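Local coordinates for protein dihydropyrimidinase (Brevibacillus agri, PDB 3SFW) that catalyses, with a pair of zinc ions, the hydrolytic ring opening of dihydropyrimidines to N-carbamoyl-beta-amino acids, at residues Ile89-Thr95 with Gly121-Ser127; Gly425-Ser429 with Arg439-Phe443; Tyr17-Leu22 with Ile31-Ala37; Thr194-Leu198 with Arg330-Lys334; Gly338-Asp344 with Met411-Pro417. One frame throughout, in Å; residues are numbered along the deposited sequence.

Contact 1: Ile89-Thr95 with Gly121-Ser127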
# COMPACT_ATOMS: atom_id res chain seq x y z
N ILE A 89 12.54 0.93 -35.12
CA ILE A 89 12.76 -0.03 -34.06
C ILE A 89 13.97 0.38 -33.25
O ILE A 89 14.83 1.15 -33.72
CB ILE A 89 13.05 -1.49 -34.62
CG1 ILE A 89 14.31 -1.50 -35.51
CG2 ILE A 89 11.84 -2.03 -35.41
CD1 ILE A 89 14.76 -2.91 -35.86
N VAL A 90 14.06 -0.16 -32.03
CA VAL A 90 15.27 0.03 -31.25
C VAL A 90 15.64 -1.34 -30.75
O VAL A 90 14.86 -2.00 -30.01
CB VAL A 90 15.09 1.03 -30.07
CG1 VAL A 90 16.50 1.43 -29.55
CG2 VAL A 90 14.32 2.32 -30.56
N ASP A 91 16.77 -1.83 -31.28
CA ASP A 91 17.18 -3.23 -31.09
C ASP A 91 18.27 -3.35 -30.02
O ASP A 91 19.10 -2.46 -29.86
CB ASP A 91 17.72 -3.72 -32.45
CG ASP A 91 17.83 -5.23 -32.53
OD1 ASP A 91 18.90 -5.75 -32.17
OD2 ASP A 91 16.82 -5.87 -32.95
N PHE A 92 18.28 -4.47 -29.29
CA PHE A 92 19.31 -4.69 -28.27
C PHE A 92 20.65 -5.22 -28.80
O PHE A 92 20.80 -6.42 -29.12
CB PHE A 92 18.75 -5.64 -27.18
CG PHE A 92 17.68 -4.99 -26.34
CD1 PHE A 92 16.33 -5.15 -26.63
CD2 PHE A 92 18.04 -4.23 -25.25
CE1 PHE A 92 15.36 -4.56 -25.87
CE2 PHE A 92 17.06 -3.60 -24.48
CZ PHE A 92 15.71 -3.75 -24.82
N CYS A 93 21.65 -4.35 -28.72
CA CYS A 93 23.04 -4.74 -29.01
C CYS A 93 23.64 -5.47 -27.80
O CYS A 93 23.79 -4.89 -26.68
CB CYS A 93 23.84 -3.48 -29.33
SG CYS A 93 25.62 -3.80 -29.52
N LEU A 94 23.95 -6.75 -27.97
CA LEU A 94 24.44 -7.55 -26.85
C LEU A 94 25.94 -7.43 -26.74
O LEU A 94 26.64 -7.25 -27.73
CB LEU A 94 24.09 -9.01 -27.06
CG LEU A 94 22.61 -9.27 -27.32
CD1 LEU A 94 22.42 -10.81 -27.42
CD2 LEU A 94 21.71 -8.68 -26.18
N THR A 95 26.44 -7.59 -25.52
CA THR A 95 27.89 -7.53 -25.26
C THR A 95 28.33 -8.77 -24.47
O THR A 95 27.51 -9.47 -23.88
CB THR A 95 28.24 -6.29 -24.43
OG1 THR A 95 27.55 -6.33 -23.16
CG2 THR A 95 27.85 -5.04 -25.17
N GLY A 121 17.38 2.24 -34.08
CA GLY A 121 18.40 2.62 -33.15
C GLY A 121 18.85 1.38 -32.43
O GLY A 121 18.31 0.26 -32.68
N PHE A 122 19.86 1.54 -31.57
CA PHE A 122 20.29 0.46 -30.70
C PHE A 122 20.20 0.86 -29.23
O PHE A 122 20.61 1.97 -28.86
CB PHE A 122 21.75 0.05 -31.00
CG PHE A 122 21.98 -0.46 -32.40
CD1 PHE A 122 21.06 -1.35 -33.01
CD2 PHE A 122 23.11 -0.06 -33.11
CE1 PHE A 122 21.21 -1.73 -34.30
CE2 PHE A 122 23.27 -0.45 -34.45
CZ PHE A 122 22.36 -1.31 -35.03
N HIS A 123 19.83 -0.11 -28.37
CA HIS A 123 20.20 -0.07 -26.93
C HIS A 123 21.51 -0.84 -26.75
O HIS A 123 21.86 -1.68 -27.57
CB HIS A 123 19.13 -0.76 -26.05
CG HIS A 123 17.71 -0.46 -26.42
ND1 HIS A 123 17.10 0.77 -26.16
CD2 HIS A 123 16.76 -1.26 -26.95
CE1 HIS A 123 15.83 0.68 -26.52
NE2 HIS A 123 15.62 -0.51 -27.08
N LEU A 124 22.15 -0.70 -25.59
CA LEU A 124 23.41 -1.48 -25.34
C LEU A 124 23.30 -2.27 -24.06
O LEU A 124 23.05 -1.70 -22.98
CB LEU A 124 24.59 -0.51 -25.24
CG LEU A 124 25.94 -1.21 -25.04
CD1 LEU A 124 26.29 -2.00 -26.32
CD2 LEU A 124 26.99 -0.12 -24.80
N MET A 125 23.50 -3.59 -24.16
CA MET A 125 23.60 -4.47 -22.97
C MET A 125 24.85 -4.17 -22.14
O MET A 125 25.93 -4.01 -22.70
CB MET A 125 23.64 -5.92 -23.42
CG MET A 125 23.99 -6.89 -22.28
SD MET A 125 24.03 -8.55 -23.08
CE MET A 125 24.93 -9.43 -21.78
N VAL A 126 24.71 -4.05 -20.84
CA VAL A 126 25.89 -3.96 -19.92
C VAL A 126 25.95 -5.26 -19.11
O VAL A 126 24.95 -5.63 -18.48
CB VAL A 126 25.81 -2.72 -18.99
CG1 VAL A 126 27.02 -2.63 -18.06
CG2 VAL A 126 25.72 -1.46 -19.85
N SER A 127 27.05 -6.02 -19.27
CA SER A 127 27.23 -7.32 -18.55
C SER A 127 27.99 -7.08 -17.27
O SER A 127 27.90 -7.88 -16.35
CB SER A 127 28.03 -8.37 -19.38
OG SER A 127 28.57 -7.83 -20.61
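With CG1 of Val90 anti to the backbone N (chi1 -165°) and the imidazole of His123 anti to its own carbonyl carbon (chi1 -42°), the valine methyl comes to lie over one face of the imidazole, toward its rim. The two side chains cross at about a right angle in a CH-pi contact, though its exact closeness is doubtful. Phe92 meets the same imidazole obliquely, the planes turned 36° apart and CD2 of His123 placed over the centre of the phenyl ring. This side-chain row rides on parallel strands, in which Gly121 N donates to Ile89 O at 2.8 Å and Met125 N to Cys93 O at 2.9 Å. The strands belong to the beta-alpha-beta crossover through helix 101-112, a repeating element of the TIM barrel. Past the strand ends a hydroxyl relay takes over: Ser127 OG donates to Thr95 OG1 at 3.1 Å, and Thr95 OG1 donates to Met125 O at 2.9 Å from well above the carbonyl plane. Thr95 N adds a weak bond to Met125 SD, 3.6 Å away. His123 is tied through ND1 to Ser148 and through NE2 to the carbonyl of Pro57, which implies that NE2 probably carries a hydrogen. With both nitrogens bonded, the imidazole is probably held in one orientation against Phe92, whose ring in turn meets the zinc ligands His58 and His60.

Contact 2: Gly425-Ser429 with Arg439-Phe443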
# COMPACT_ATOMS: atom_id res chain seq x y z
N GLY A 425 -8.90 -3.81 -38.10
CA GLY A 425 -7.83 -2.84 -38.38
C GLY A 425 -6.83 -3.47 -39.34
O GLY A 425 -6.47 -4.61 -39.19
N ASP A 426 -6.48 -2.73 -40.39
CA ASP A 426 -5.55 -3.23 -41.40
C ASP A 426 -4.60 -2.07 -41.74
O ASP A 426 -5.02 -0.93 -41.98
CB ASP A 426 -6.36 -3.70 -42.64
CG ASP A 426 -5.59 -4.71 -43.52
OD1 ASP A 426 -4.58 -5.28 -43.07
OD2 ASP A 426 -6.04 -4.94 -44.67
N VAL A 427 -3.30 -2.37 -41.72
CA VAL A 427 -2.26 -1.43 -42.19
C VAL A 427 -2.22 -1.41 -43.72
O VAL A 427 -1.87 -2.42 -44.37
CB VAL A 427 -0.89 -1.82 -41.60
CG1 VAL A 427 0.24 -0.94 -42.17
CG2 VAL A 427 -0.94 -1.70 -40.03
N ILE A 428 -2.66 -0.30 -44.30
CA ILE A 428 -2.78 -0.24 -45.77
C ILE A 428 -1.49 0.22 -46.42
O ILE A 428 -0.97 -0.45 -47.31
CB ILE A 428 -3.93 0.68 -46.20
CG1 ILE A 428 -5.24 0.23 -45.51
CG2 ILE A 428 -4.02 0.80 -47.77
CD1 ILE A 428 -5.64 -1.23 -45.78
N SER A 429 -0.99 1.39 -46.00
CA SER A 429 0.26 1.93 -46.54
C SER A 429 1.13 2.49 -45.42
O SER A 429 0.60 2.90 -44.40
CB SER A 429 -0.04 3.00 -47.57
OG SER A 429 -0.80 2.40 -48.62
N ARG A 439 2.78 -0.09 -49.74
CA ARG A 439 1.71 0.68 -50.35
C ARG A 439 0.63 -0.28 -50.79
O ARG A 439 0.94 -1.26 -51.49
CB ARG A 439 2.24 1.45 -51.54
CG ARG A 439 1.20 2.47 -52.07
CD ARG A 439 1.83 3.37 -53.09
NE ARG A 439 0.94 4.47 -53.48
CZ ARG A 439 1.35 5.50 -54.20
NH1 ARG A 439 2.60 5.55 -54.61
NH2 ARG A 439 0.51 6.45 -54.54
N ASN A 440 -0.59 -0.06 -50.30
CA ASN A 440 -1.69 -1.01 -50.54
C ASN A 440 -1.28 -2.45 -50.28
O ASN A 440 -1.59 -3.37 -51.08
CB ASN A 440 -2.23 -0.79 -51.97
CG ASN A 440 -2.83 0.57 -52.12
OD1 ASN A 440 -3.65 0.95 -51.31
ND2 ASN A 440 -2.38 1.34 -53.11
N LYS A 441 -0.67 -2.66 -49.13
CA LYS A 441 -0.33 -3.99 -48.64
C LYS A 441 0.70 -4.73 -49.53
O LYS A 441 0.84 -5.94 -49.40
CB LYS A 441 -1.59 -4.85 -48.35
CG LYS A 441 -2.47 -4.25 -47.21
CD LYS A 441 -3.84 -4.89 -47.17
CE LYS A 441 -3.77 -6.16 -46.40
NZ LYS A 441 -5.17 -6.69 -46.35
N GLN A 442 1.47 -3.99 -50.30
CA GLN A 442 2.57 -4.58 -51.10
C GLN A 442 3.88 -3.90 -50.71
O GLN A 442 3.90 -2.70 -50.37
CB GLN A 442 2.27 -4.36 -52.58
CG GLN A 442 1.02 -5.16 -53.03
CD GLN A 442 0.48 -4.70 -54.37
OE1 GLN A 442 0.27 -3.50 -54.58
NE2 GLN A 442 0.21 -5.65 -55.27
N PHE A 443 4.96 -4.66 -50.69
CA PHE A 443 6.24 -4.07 -50.28
C PHE A 443 6.88 -3.33 -51.45
O PHE A 443 7.29 -3.96 -52.46
CB PHE A 443 7.20 -5.16 -49.79
CG PHE A 443 8.59 -4.65 -49.49
CD1 PHE A 443 8.79 -3.65 -48.51
CD2 PHE A 443 9.69 -5.27 -50.04
CE1 PHE A 443 10.10 -3.25 -48.17
CE2 PHE A 443 10.99 -4.87 -49.72
CZ PHE A 443 11.19 -3.83 -48.79
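Lys441 lays its side chain across Asp426, the two crossing at about a right angle. From CB the chain leaves the turn and reaches back over the strand. CG passes 3.4 Å from Val427 O. CD comes to 3.3 Å from Asp426 OD2, and the bend there (chi3 83°) turns CE in beside both carboxylate oxygens, where NZ closes a salt bridge of 2.6 Å with Asp426 OD2, on the syn lone pair of that oxygen. Asp426 OD1 has in addition a long, weak ion pair with Arg402. Replacing Asp426 by an alanine would probably leave the Lys441 ammonium without its counter-charge and the end of that chain free to swing off the strand. The lysine sits in a type I' turn from Arg439 to Gln442, which links strands 435-439 and 442-443 as a tight beta hairpin, while strand 422-432 carries a classic beta bulge, Ile428 and Ser429 both facing Leu395. Turn and bulge meet through backbone amides: Lys441 N donates to Ile428 O at 2.9 Å, in the carbonyl plane, and Asn440 N to Ser429 OG at 3.0 Å, in a nearly straight bond (171°). Next to these, Ile428 CG2 rests 3.6 Å from Asn440 OD1. Arg439 points away from the strand, and its guanidinium forms a salt bridge with Glu41.

Contact 3: Tyr17-Leu22 with Ile31-Ala37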
# COMPACT_ATOMS: atom_id res chain seq x y z
N TYR A 17 -8.21 14.94 -35.87
CA TYR A 17 -8.77 16.00 -36.74
C TYR A 17 -8.69 15.58 -38.18
O TYR A 17 -7.85 14.76 -38.55
CB TYR A 17 -8.05 17.35 -36.54
CG TYR A 17 -6.56 17.36 -36.82
CD1 TYR A 17 -5.63 16.99 -35.83
CD2 TYR A 17 -6.07 17.65 -38.08
CE1 TYR A 17 -4.27 16.99 -36.09
CE2 TYR A 17 -4.69 17.67 -38.35
CZ TYR A 17 -3.80 17.30 -37.35
OH TYR A 17 -2.47 17.25 -37.61
N GLN A 18 -9.57 16.16 -39.00
CA GLN A 18 -9.56 15.90 -40.42
C GLN A 18 -8.78 16.98 -41.13
O GLN A 18 -9.09 18.17 -41.01
CB GLN A 18 -11.01 15.83 -40.91
CG GLN A 18 -11.62 14.49 -40.58
CD GLN A 18 -13.04 14.59 -40.10
OE1 GLN A 18 -13.99 14.60 -40.90
NE2 GLN A 18 -13.22 14.64 -38.77
N ALA A 19 -7.68 16.62 -41.77
CA ALA A 19 -6.96 17.59 -42.56
C ALA A 19 -6.08 16.83 -43.51
O ALA A 19 -5.90 15.61 -43.36
CB ALA A 19 -6.08 18.49 -41.66
N ASP A 20 -5.51 17.56 -44.47
CA ASP A 20 -4.51 16.98 -45.37
C ASP A 20 -3.10 17.20 -44.87
O ASP A 20 -2.79 18.20 -44.19
CB ASP A 20 -4.66 17.58 -46.76
CG ASP A 20 -6.05 17.35 -47.36
OD1 ASP A 20 -6.83 16.51 -46.86
OD2 ASP A 20 -6.35 18.09 -48.30
N VAL A 21 -2.20 16.32 -45.25
CA VAL A 21 -0.79 16.44 -44.84
C VAL A 21 0.07 16.53 -46.07
O VAL A 21 -0.04 15.70 -46.97
CB VAL A 21 -0.39 15.19 -43.99
CG1 VAL A 21 1.11 15.22 -43.63
CG2 VAL A 21 -1.24 15.14 -42.72
N LEU A 22 0.94 17.54 -46.09
CA LEU A 22 1.88 17.74 -47.19
C LEU A 22 3.30 17.36 -46.79
O LEU A 22 3.84 17.88 -45.78
CB LEU A 22 1.85 19.21 -47.66
CG LEU A 22 2.81 19.54 -48.81
CD1 LEU A 22 2.38 18.69 -50.02
CD2 LEU A 22 2.64 21.06 -49.13
N ILE A 31 0.21 21.08 -42.82
CA ILE A 31 -0.99 20.35 -42.57
C ILE A 31 -2.10 21.38 -42.66
O ILE A 31 -1.91 22.51 -42.20
CB ILE A 31 -0.96 19.73 -41.16
CG1 ILE A 31 0.30 18.82 -41.02
CG2 ILE A 31 -2.31 19.00 -40.90
CD1 ILE A 31 0.44 18.27 -39.49
N GLY A 32 -3.22 21.01 -43.25
CA GLY A 32 -4.22 22.03 -43.54
C GLY A 32 -5.41 21.47 -44.25
O GLY A 32 -5.33 20.45 -44.92
N SER A 33 -6.52 22.19 -44.14
CA SER A 33 -7.77 21.78 -44.74
C SER A 33 -7.86 22.18 -46.23
O SER A 33 -8.61 21.59 -47.00
CB SER A 33 -8.92 22.42 -43.95
OG SER A 33 -8.50 23.66 -43.41
N ASP A 34 -7.06 23.16 -46.64
CA ASP A 34 -7.16 23.65 -48.03
C ASP A 34 -5.79 24.08 -48.54
O ASP A 34 -5.57 25.26 -48.81
CB ASP A 34 -8.16 24.83 -48.10
CG ASP A 34 -8.49 25.25 -49.55
OD1 ASP A 34 -8.38 24.41 -50.47
OD2 ASP A 34 -8.82 26.45 -49.76
N LEU A 35 -4.84 23.15 -48.62
CA LEU A 35 -3.46 23.52 -48.89
C LEU A 35 -3.19 23.93 -50.36
O LEU A 35 -2.20 24.60 -50.65
CB LEU A 35 -2.50 22.37 -48.50
CG LEU A 35 -2.40 22.10 -46.98
CD1 LEU A 35 -1.50 20.94 -46.72
CD2 LEU A 35 -1.87 23.35 -46.25
N GLN A 36 -4.01 23.43 -51.29
CA GLN A 36 -3.78 23.65 -52.74
C GLN A 36 -2.33 23.40 -53.15
O GLN A 36 -1.70 24.23 -53.83
CB GLN A 36 -4.23 25.06 -53.18
CG GLN A 36 -5.70 25.36 -52.86
CD GLN A 36 -6.05 26.84 -52.99
OE1 GLN A 36 -5.24 27.65 -53.45
NE2 GLN A 36 -7.26 27.20 -52.57
N ALA A 37 -1.81 22.24 -52.75
CA ALA A 37 -0.44 21.85 -53.07
C ALA A 37 -0.27 21.71 -54.57
O ALA A 37 -1.09 21.10 -55.26
CB ALA A 37 -0.07 20.56 -52.36
O HOH W 1 -5.15 20.38 -47.99
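Tyr17 and Ile31 cross at about a right angle, the phenol turning its edge to the isoleucine, so that CE2 of Tyr17 lies 3.7 Å from Ile31 CG2 and OH of Tyr17 3.6 Å from Ile31 CD1. This edge-on approach depends on the ring standing between the backbone N and the carbonyl carbon (chi1 59°). Ala19 CB touches the same CG2 methyl, and Val21 approaches Ile31 more loosely. Both isoleucine and tyrosine also pack on the second subunit, against Val387 and Ala386 respectively. The backbone beneath is the beta hairpin of strands 20-24 and 27-32: Asp20 and Gly32 form a hydrogen-bonded antiparallel pair, and Val21 and Ile31 a non-hydrogen-bonded one. Strand 27-32 is outermost in its sheet within the chain, and its end pairs antiparallel with a strand of the second subunit, so the sheet continues across the interface. Beyond the hairpin the chain folds back, laying Leu35 CD1 at 3.9 Å from Leu22 CB, while Leu22 CD1 meets the methyl of Ala37. Asp20 turns its carboxylate to Arg6 and to the amide of Asn7. A water donates to Asp20 OD2 at 2.6 Å and to Gly32 O, and accepts from Leu35 N at 2.9 Å.

Contact 4: Thr194-Leu198 with Arg330-Lys334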
# COMPACT_ATOMS: atom_id res chain seq x y z
N THR A 194 14.44 -24.15 -12.08
CA THR A 194 14.49 -24.91 -13.34
C THR A 194 15.27 -26.20 -13.13
O THR A 194 14.90 -27.23 -13.67
CB THR A 194 15.13 -24.17 -14.52
OG1 THR A 194 16.52 -23.96 -14.25
CG2 THR A 194 14.43 -22.84 -14.80
N LYS A 195 16.32 -26.15 -12.32
CA LYS A 195 17.11 -27.32 -12.02
C LYS A 195 16.35 -28.35 -11.20
O LYS A 195 16.41 -29.55 -11.48
CB LYS A 195 18.43 -26.93 -11.35
CG LYS A 195 19.44 -26.47 -12.40
CD LYS A 195 20.64 -25.86 -11.79
CE LYS A 195 21.61 -25.48 -12.90
NZ LYS A 195 22.58 -24.48 -12.43
N GLN A 196 15.56 -27.87 -10.26
CA GLN A 196 14.69 -28.72 -9.45
C GLN A 196 13.63 -29.38 -10.34
O GLN A 196 13.37 -30.60 -10.24
CB GLN A 196 14.04 -27.89 -8.36
CG GLN A 196 12.91 -28.58 -7.60
CD GLN A 196 12.33 -27.67 -6.50
OE1 GLN A 196 12.93 -27.51 -5.43
NE2 GLN A 196 11.18 -27.05 -6.78
N ALA A 197 13.08 -28.60 -11.26
CA ALA A 197 12.03 -29.14 -12.13
C ALA A 197 12.59 -30.31 -12.93
O ALA A 197 11.96 -31.37 -13.05
CB ALA A 197 11.51 -28.04 -13.12
N LEU A 198 13.77 -30.12 -13.48
CA LEU A 198 14.37 -31.12 -14.36
C LEU A 198 14.75 -32.37 -13.55
O LEU A 198 14.58 -33.49 -14.03
CB LEU A 198 15.61 -30.57 -15.04
CG LEU A 198 15.42 -29.50 -16.12
CD1 LEU A 198 16.81 -29.10 -16.62
CD2 LEU A 198 14.54 -30.05 -17.27
N ARG A 330 12.02 -32.48 -24.78
CA ARG A 330 12.52 -33.23 -23.64
C ARG A 330 13.19 -32.39 -22.58
O ARG A 330 13.60 -32.92 -21.56
N ASP A 331 13.37 -31.09 -22.82
CA ASP A 331 14.06 -30.27 -21.80
C ASP A 331 13.72 -28.79 -22.02
O ASP A 331 14.32 -28.17 -22.90
CB ASP A 331 15.59 -30.46 -21.91
CG ASP A 331 16.37 -29.63 -20.93
OD1 ASP A 331 15.76 -28.74 -20.25
OD2 ASP A 331 17.62 -29.83 -20.84
N PHE A 332 12.70 -28.29 -21.33
CA PHE A 332 12.17 -26.95 -21.63
C PHE A 332 13.25 -25.87 -21.46
O PHE A 332 13.12 -24.77 -22.02
CB PHE A 332 10.99 -26.63 -20.70
CG PHE A 332 11.42 -26.43 -19.26
CD1 PHE A 332 11.43 -27.47 -18.37
CD2 PHE A 332 11.77 -25.16 -18.81
CE1 PHE A 332 11.83 -27.27 -17.04
CE2 PHE A 332 12.11 -24.95 -17.49
CZ PHE A 332 12.19 -26.00 -16.61
N THR A 333 14.30 -26.16 -20.69
CA THR A 333 15.37 -25.16 -20.49
C THR A 333 16.18 -24.92 -21.76
O THR A 333 16.90 -23.93 -21.87
CB THR A 333 16.35 -25.50 -19.32
OG1 THR A 333 17.22 -26.57 -19.70
CG2 THR A 333 15.63 -25.78 -17.97
N LYS A 334 16.07 -25.82 -22.73
CA LYS A 334 16.77 -25.66 -24.00
C LYS A 334 15.90 -25.16 -25.13
O LYS A 334 16.33 -25.10 -26.28
CB LYS A 334 17.47 -26.96 -24.41
CG LYS A 334 18.56 -27.34 -23.39
CD LYS A 334 19.38 -28.54 -23.87
CE LYS A 334 20.50 -28.82 -22.85
NZ LYS A 334 20.84 -30.27 -22.88
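Thr194 and Leu198, one turn apart on helix 187-199, face the short 3-10 turn at Phe332-Lys334 with no hydrogen bond across the contact, Thr194 CA lying 7.2 Å from Thr333 CA. Phe332 and Leu198 carry the packing. The phenylalanine ring stands between the backbone N and the carbonyl carbon (chi1 70°), which directs it at the helix, where Ala197 CB meets the ring edge, 4.0 Å from Phe332 CE1. Leu198 CD2 approaches the same CE1 obliquely at 3.9 Å, and Thr194 CB comes in near CZ. Thr333 and Leu198 reach toward each other tip to tip, Thr333 CG2 stopping 3.8 Å from Leu198 CD1, and the same threonine methyl leans over one face of the Phe332 ring. Asp331 OD1 accepts from Thr333 N at 3.0 Å, an Asx turn, and also from Thr333 OG1 at 2.7 Å, both donors on one face of the carboxylate. Leu198 CD2 packs against the oxygen that accepts both bonds. The contact lays the long loop between helices 321-325 and 345-354 against the flank of helix 187-199, with Tyr207 and His208 of helix 206-210 touching Phe332 and Thr211 touching Phe332, Thr194 and Ala197.

Contact 5: Gly338-Asp344 with Met411-Pro417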
# COMPACT_ATOMS: atom_id res chain seq x y z
N GLY A 338 11.56 -16.85 -26.80
CA GLY A 338 11.18 -15.68 -27.63
C GLY A 338 9.99 -15.95 -28.50
O GLY A 338 9.78 -17.08 -28.98
N GLY A 339 9.22 -14.91 -28.78
CA GLY A 339 8.06 -15.05 -29.70
C GLY A 339 8.11 -14.14 -30.93
O GLY A 339 8.88 -13.16 -30.95
N PRO A 340 7.29 -14.45 -31.97
CA PRO A 340 7.19 -13.60 -33.15
C PRO A 340 6.09 -12.61 -32.99
O PRO A 340 4.91 -12.94 -33.21
CB PRO A 340 6.88 -14.60 -34.32
CG PRO A 340 6.83 -16.02 -33.64
CD PRO A 340 6.55 -15.71 -32.15
N ILE A 341 6.46 -11.42 -32.55
CA ILE A 341 5.50 -10.44 -32.07
C ILE A 341 5.56 -9.11 -32.88
O ILE A 341 4.65 -8.27 -32.79
CB ILE A 341 5.77 -10.14 -30.54
CG1 ILE A 341 5.97 -11.42 -29.72
CG2 ILE A 341 4.61 -9.27 -29.93
CD1 ILE A 341 4.70 -12.34 -29.71
N ILE A 342 6.61 -8.89 -33.65
CA ILE A 342 6.81 -7.53 -34.21
C ILE A 342 5.66 -7.07 -35.11
O ILE A 342 5.29 -5.89 -35.12
CB ILE A 342 8.18 -7.40 -34.89
CG1 ILE A 342 8.62 -5.93 -34.95
CG2 ILE A 342 8.16 -8.03 -36.34
CD1 ILE A 342 10.13 -5.81 -35.40
N GLU A 343 5.08 -7.99 -35.88
CA GLU A 343 4.19 -7.59 -36.92
C GLU A 343 2.79 -7.23 -36.42
O GLU A 343 2.12 -6.34 -36.95
CB GLU A 343 4.09 -8.70 -37.97
CG GLU A 343 3.27 -8.27 -39.19
CD GLU A 343 3.48 -9.19 -40.39
OE1 GLU A 343 4.41 -10.02 -40.37
OE2 GLU A 343 2.70 -9.05 -41.36
N ASP A 344 2.38 -7.86 -35.33
CA ASP A 344 0.98 -7.72 -34.88
C ASP A 344 0.77 -6.74 -33.74
O ASP A 344 -0.39 -6.49 -33.30
CB ASP A 344 0.38 -9.08 -34.59
CG ASP A 344 0.38 -9.95 -35.82
OD1 ASP A 344 -0.10 -9.47 -36.89
OD2 ASP A 344 0.98 -11.04 -35.75
N MET A 411 6.78 -12.09 -41.10
CA MET A 411 7.92 -12.49 -40.26
C MET A 411 8.51 -13.81 -40.79
O MET A 411 7.76 -14.67 -41.29
CB MET A 411 7.49 -12.65 -38.80
CG MET A 411 6.98 -11.33 -38.21
SD MET A 411 6.25 -11.57 -36.59
CE MET A 411 4.73 -12.49 -37.07
N ASN A 412 9.84 -13.90 -40.82
CA ASN A 412 10.47 -15.10 -41.37
C ASN A 412 10.46 -16.21 -40.30
O ASN A 412 11.51 -16.58 -39.78
CB ASN A 412 11.88 -14.81 -41.89
CG ASN A 412 12.46 -15.96 -42.71
OD1 ASN A 412 11.71 -16.86 -43.14
ND2 ASN A 412 13.78 -16.02 -42.82
N VAL A 413 9.27 -16.76 -40.02
CA VAL A 413 9.10 -17.76 -38.95
C VAL A 413 7.88 -18.59 -39.30
O VAL A 413 6.97 -18.10 -39.94
CB VAL A 413 8.85 -17.09 -37.57
CG1 VAL A 413 9.14 -18.07 -36.41
CG2 VAL A 413 9.71 -15.86 -37.42
N ASP A 414 7.88 -19.87 -38.90
CA ASP A 414 6.86 -20.82 -39.38
C ASP A 414 5.60 -20.89 -38.54
O ASP A 414 4.79 -21.80 -38.74
CB ASP A 414 7.45 -22.23 -39.49
CG ASP A 414 8.00 -22.75 -38.19
OD1 ASP A 414 7.78 -22.12 -37.15
OD2 ASP A 414 8.54 -23.89 -38.14
N TYR A 415 5.40 -19.95 -37.63
CA TYR A 415 4.13 -19.94 -36.91
C TYR A 415 3.86 -18.54 -36.44
O TYR A 415 4.76 -17.68 -36.44
CB TYR A 415 4.12 -20.92 -35.69
CG TYR A 415 4.92 -20.47 -34.47
CD1 TYR A 415 6.30 -20.58 -34.44
CD2 TYR A 415 4.28 -19.84 -33.40
CE1 TYR A 415 7.05 -20.12 -33.38
CE2 TYR A 415 4.99 -19.42 -32.29
CZ TYR A 415 6.38 -19.57 -32.28
OH TYR A 415 7.11 -19.12 -31.21
N ASN A 416 2.61 -18.32 -36.06
CA ASN A 416 2.25 -17.04 -35.43
C ASN A 416 1.52 -17.36 -34.14
O ASN A 416 0.57 -18.17 -34.14
CB ASN A 416 1.35 -16.28 -36.38
CG ASN A 416 1.10 -14.85 -35.93
OD1 ASN A 416 0.55 -14.63 -34.85
ND2 ASN A 416 1.52 -13.88 -36.74
N PRO A 417 1.99 -16.80 -33.01
CA PRO A 417 1.37 -17.16 -31.72
C PRO A 417 -0.06 -16.65 -31.57
O PRO A 417 -0.78 -17.13 -30.70
CB PRO A 417 2.31 -16.51 -30.67
CG PRO A 417 2.89 -15.29 -31.43
CD PRO A 417 3.02 -15.75 -32.88
O HOH W 2 9.41 -17.58 -31.72
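Pro340, held among Met411, Tyr415 and Pro417, is the centre of the dense part of the contact. Its ring crosses Tyr415 at about a right angle, with CG over one face of the phenol, 4.2 Å from the ring centroid in a CH-pi contact. Pro340 CD also lies 3.6 Å from Pro417 CD as the two pyrrolidine rings slide past each other in opposite directions. Met411 places SD 3.8 Å from Pro340 CB and CG against Ile342 CG2; the bend at chi3 (-70°) turns CE in toward Glu343 CB and Pro340 O. Buried polar groups are well aligned where Asn416 ND2 gives Asp344 OD2 a straight bond of 3.1 Å, the oxygen in the amide plane; Asn416 OD1 accepts from Phe418 N. Looser is the grip of Glu343 OE1, which takes only a weak bond from Met411 N, at 3.2 Å, and is also bonded by His410 N. At the phenol end a water bridges the two segments, donating to Tyr415 OH and to Gly338 O, while the hydroxyl is also bonded to Lys284 O. Trimming Tyr415 to an alanine would probably open a gap over Pro340 and leave this water and the Lys284 carbonyl without their hydroxyl partner. The contact joins the loop leading into helix 345-354 to the connection between strands 393-403 and 422-432, bordered by Ala80 of helix 74-83 next to Met411 and by Phe321 of helix 321-325 next to Tyr415.

Overall arrangement
Contacts 1 and 5 lie close to the active site: the Phe92 side chain is about 5 Å from a zinc ion and Gly338 about 8 Å. They touch directly, Ile89 CG2 lying 4.2 Å from Ile342 CD1, so a barrel strand meets the loop on which contact 5 is built. That loop also carries the 330-334 segment of contact 4, whose centre is about 24 Å from that of contact 5. Contacts 2 and 3, with centres about 22 Å apart, belong to the strand-rich region away from the metals, and contact 3 reaches the neighbouring subunit. Contacts 3 and 4 mark opposite sides of the chain, their centres about 59 Å apart.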